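Local coordinates for protein ribose-phosphate pyrophosphokinase (Mycobacterium smegmatis, PDB 5MP7) that probably transfers the pyrophosphoryl group of ATP to the 1-hydroxyl of ribose 5-phosphate, making PRPP for nucleotide biosynthesis in a magnesium-dependent reaction, at residues T282-I287 against L299-L304. Sequence-based numbering, arbitrary orientation.
Sequences TNTLPI and LSIAPL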
ATOM      1  N   THR A 282      20.013 -45.080  44.608  1.00 25.31           N
ATOM      2  CA  THR A 282      21.383 -44.830  44.171  1.00 26.23           C
ATOM      3  C   THR A 282      21.342 -43.682  43.226  1.00 24.31           C
ATOM      4  O   THR A 282      20.273 -43.222  42.825  1.00 27.06           O
ATOM      5  CB  THR A 282      22.058 -46.033  43.454  1.00 27.59           C
ATOM      6  OG1 THR A 282      21.491 -46.196  42.131  1.00 29.39           O
ATOM      7  CG2 THR A 282      21.876 -47.283  44.255  1.00 27.72           C
ATOM      8  N   ASN A 283      22.512 -43.262  42.797  1.00 25.77           N
ATOM      9  CA  ASN A 283      22.595 -42.154  41.842  1.00 29.89           C
ATOM     10  C   ASN A 283      22.861 -42.592  40.391  1.00 29.08           C
ATOM     11  O   ASN A 283      23.676 -41.984  39.701  1.00 34.66           O
ATOM     12  CB  ASN A 283      23.621 -41.106  42.336  1.00 28.58           C
ATOM     13  CG  ASN A 283      25.040 -41.599  42.258  1.00 27.14           C
ATOM     14  OD1 ASN A 283      25.309 -42.792  42.362  1.00 30.00           O
ATOM     15  ND2 ASN A 283      25.947 -40.692  42.090  1.00 27.21           N
ATOM     16  N   THR A 284      22.224 -43.669  39.946  1.00 27.78           N
ATOM     17  CA  THR A 284      22.364 -44.095  38.558  1.00 27.84           C
ATOM     18  C   THR A 284      21.791 -43.036  37.651  1.00 26.36           C
ATOM     19  O   THR A 284      22.231 -42.898  36.542  1.00 29.52           O
ATOM     20  CB  THR A 284      21.633 -45.422  38.271  1.00 29.46           C
ATOM     21  OG1 THR A 284      20.347 -45.410  38.884  1.00 28.84           O
ATOM     22  CG2 THR A 284      22.436 -46.624  38.768  1.00 29.16           C
ATOM     23  N   LEU A 285      20.803 -42.322  38.149  1.00 27.72           N
ATOM     24  CA  LEU A 285      20.212 -41.162  37.526  1.00 29.79           C
ATOM     25  C   LEU A 285      20.505 -39.963  38.376  1.00 29.98           C
ATOM     26  O   LEU A 285      20.715 -40.115  39.574  1.00 31.27           O
ATOM     27  CB  LEU A 285      18.698 -41.325  37.453  1.00 31.58           C
ATOM     28  CG  LEU A 285      18.344 -42.422  36.449  1.00 35.73           C
ATOM     29  CD1 LEU A 285      17.029 -43.076  36.760  1.00 40.35           C
ATOM     30  CD2 LEU A 285      18.303 -41.891  35.017  1.00 36.27           C
ATOM     31  N   PRO A 286      20.549 -38.758  37.772  1.00 30.97           N
ATOM     32  CA  PRO A 286      20.915 -37.589  38.577  1.00 31.19           C
ATOM     33  C   PRO A 286      19.719 -37.208  39.444  1.00 34.89           C
ATOM     34  O   PRO A 286      18.616 -37.093  38.944  1.00 35.65           O
ATOM     35  CB  PRO A 286      21.208 -36.507  37.538  1.00 28.85           C
ATOM     36  CG  PRO A 286      20.440 -36.920  36.358  1.00 28.22           C
ATOM     37  CD  PRO A 286      20.320 -38.406  36.365  1.00 28.13           C
ATOM     38  N   ILE A 287      19.939 -37.051  40.738  1.00 37.01           N
ATOM     39  CA  ILE A 287      18.872 -36.686  41.639  1.00 42.05           C
ATOM     40  C   ILE A 287      18.975 -35.184  41.857  1.00 40.61           C
ATOM     41  O   ILE A 287      19.712 -34.746  42.731  1.00 36.18           O
ATOM     42  CB  ILE A 287      18.997 -37.414  42.997  1.00 46.89           C
ATOM     43  CG1 ILE A 287      19.301 -38.921  42.819  1.00 50.59           C
ATOM     44  CG2 ILE A 287      17.727 -37.188  43.800  1.00 47.60           C
ATOM     45  CD1 ILE A 287      18.200 -39.743  42.172  1.00 51.14           C
ATOM     46  N   LEU A 299      22.721 -43.127  47.713  1.00 27.47           N
ATOM     47  CA  LEU A 299      24.036 -43.774  47.854  1.00 27.69           C
ATOM     48  C   LEU A 299      24.718 -43.736  46.520  1.00 27.73           C
ATOM     49  O   LEU A 299      24.046 -43.759  45.491  1.00 31.30           O
ATOM     50  CB  LEU A 299      23.897 -45.199  48.322  1.00 28.16           C
ATOM     51  CG  LEU A 299      23.057 -45.386  49.589  1.00 31.60           C
ATOM     52  CD1 LEU A 299      22.830 -46.875  49.799  1.00 31.18           C
ATOM     53  CD2 LEU A 299      23.708 -44.768  50.839  1.00 31.92           C
ATOM     54  N   SER A 300      26.038 -43.635  46.514  1.00 24.82           N
ATOM     55  CA  SER A 300      26.753 -43.521  45.274  1.00 27.42           C
ATOM     56  C   SER A 300      26.976 -44.884  44.629  1.00 26.95           C
ATOM     57  O   SER A 300      27.418 -45.791  45.293  1.00 27.78           O
ATOM     58  CB  SER A 300      28.119 -42.863  45.477  1.00 29.17           C
ATOM     59  OG  SER A 300      28.681 -42.546  44.192  1.00 33.38           O
ATOM     60  N   ILE A 301      26.714 -44.978  43.336  1.00 27.92           N
ATOM     61  CA  ILE A 301      27.068 -46.144  42.542  1.00 32.70           C
ATOM     62  C   ILE A 301      28.500 -46.048  41.953  1.00 31.87           C
ATOM     63  O   ILE A 301      28.950 -46.969  41.297  1.00 35.27           O
ATOM     64  CB  ILE A 301      26.017 -46.352  41.413  1.00 33.99           C
ATOM     65  CG1 ILE A 301      25.911 -47.821  41.064  1.00 38.94           C
ATOM     66  CG2 ILE A 301      26.282 -45.513  40.164  1.00 32.57           C
ATOM     67  CD1 ILE A 301      24.979 -48.555  42.005  1.00 44.90           C
ATOM     68  N   ALA A 302      29.195 -44.942  42.174  1.00 29.33           N
ATOM     69  CA  ALA A 302      30.462 -44.711  41.540  1.00 28.89           C
ATOM     70  C   ALA A 302      31.519 -45.741  41.861  1.00 29.48           C
ATOM     71  O   ALA A 302      32.244 -46.155  40.944  1.00 27.63           O
ATOM     72  CB  ALA A 302      30.977 -43.319  41.831  1.00 28.93           C
ATOM     73  N   PRO A 303      31.675 -46.124  43.141  1.00 31.12           N
ATOM     74  CA  PRO A 303      32.752 -47.097  43.439  1.00 32.46           C
ATOM     75  C   PRO A 303      32.549 -48.434  42.711  1.00 36.59           C
ATOM     76  O   PRO A 303      33.512 -49.029  42.234  1.00 34.20           O
ATOM     77  CB  PRO A 303      32.659 -47.278  44.936  1.00 34.20           C
ATOM     78  CG  PRO A 303      32.033 -45.994  45.440  1.00 34.17           C
ATOM     79  CD  PRO A 303      31.034 -45.631  44.378  1.00 34.30           C
ATOM     80  N   LEU A 304      31.291 -48.870  42.603  1.00 38.12           N
ATOM     81  CA  LEU A 304      30.926 -50.077  41.867  1.00 37.11           C
ATOM     82  C   LEU A 304      31.254 -49.946  40.354  1.00 38.47           C
ATOM     83  O   LEU A 304      31.826 -50.863  39.758  1.00 35.36           O
ATOM     84  CB  LEU A 304      29.445 -50.385  42.078  1.00 36.30           C
ATOM     85  CG  LEU A 304      28.863 -51.657  41.464  1.00 41.19           C
ATOM     86  CD1 LEU A 304      29.526 -52.922  42.042  1.00 40.10           C
ATOM     87  CD2 LEU A 304      27.341 -51.694  41.683  1.00 42.53           C
TER
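N283 reaches across with its side-chain amide to take over where the backbone pairing of two parallel strands runs out. Its OD1 accepts from the backbone N of I301 at 2.8 Å. The bond is nearly straight (170° at the hydrogen), with the donor tilted slightly from the carbonyl plane. CG sits between the backbone N and carbonyl carbon of its own residue (chi1 70°), and from there the amide extends to the other segment. At its other end ND2 donates to OE1 of Q26, on helix 21-31; with both ends bonded, the amide plane has little freedom to flip. The CG2 methyl of I301 lies against the same OD1, 3.6 Å away.

The backbone link is looser. T282 and L299 form the last parallel bridge, and the carbonyl O of L299 meets both the N of N283, a weak bond at 3.1 Å and 124°, and the CA of T282 in a 3.2 Å CH...O contact.

Apolar contact falls to I301. Its CD1 comes within 4.0 Å of CG2 of T282, the two side chains crossing at a slant. The other branch, CG2, lies 4.2 Å from CG2 of T284. L23 of helix 21-31 touches both N283 and I301.

S300 turns its hydroxyl to the helix that follows: OG accepts from the N of A302 at 3.2 Å, a capping bond in the turn that leads into helix 302-314. OG is also hydrogen-bonded to Q26 OE1, the same oxygen that takes N283 ND2. The arrangement is that of the C-terminal ends of neighbouring parallel strands in the mixed sheet of a PRTase-like domain, where 296-299, an outermost strand within this chain, gives way to the chain's last helix.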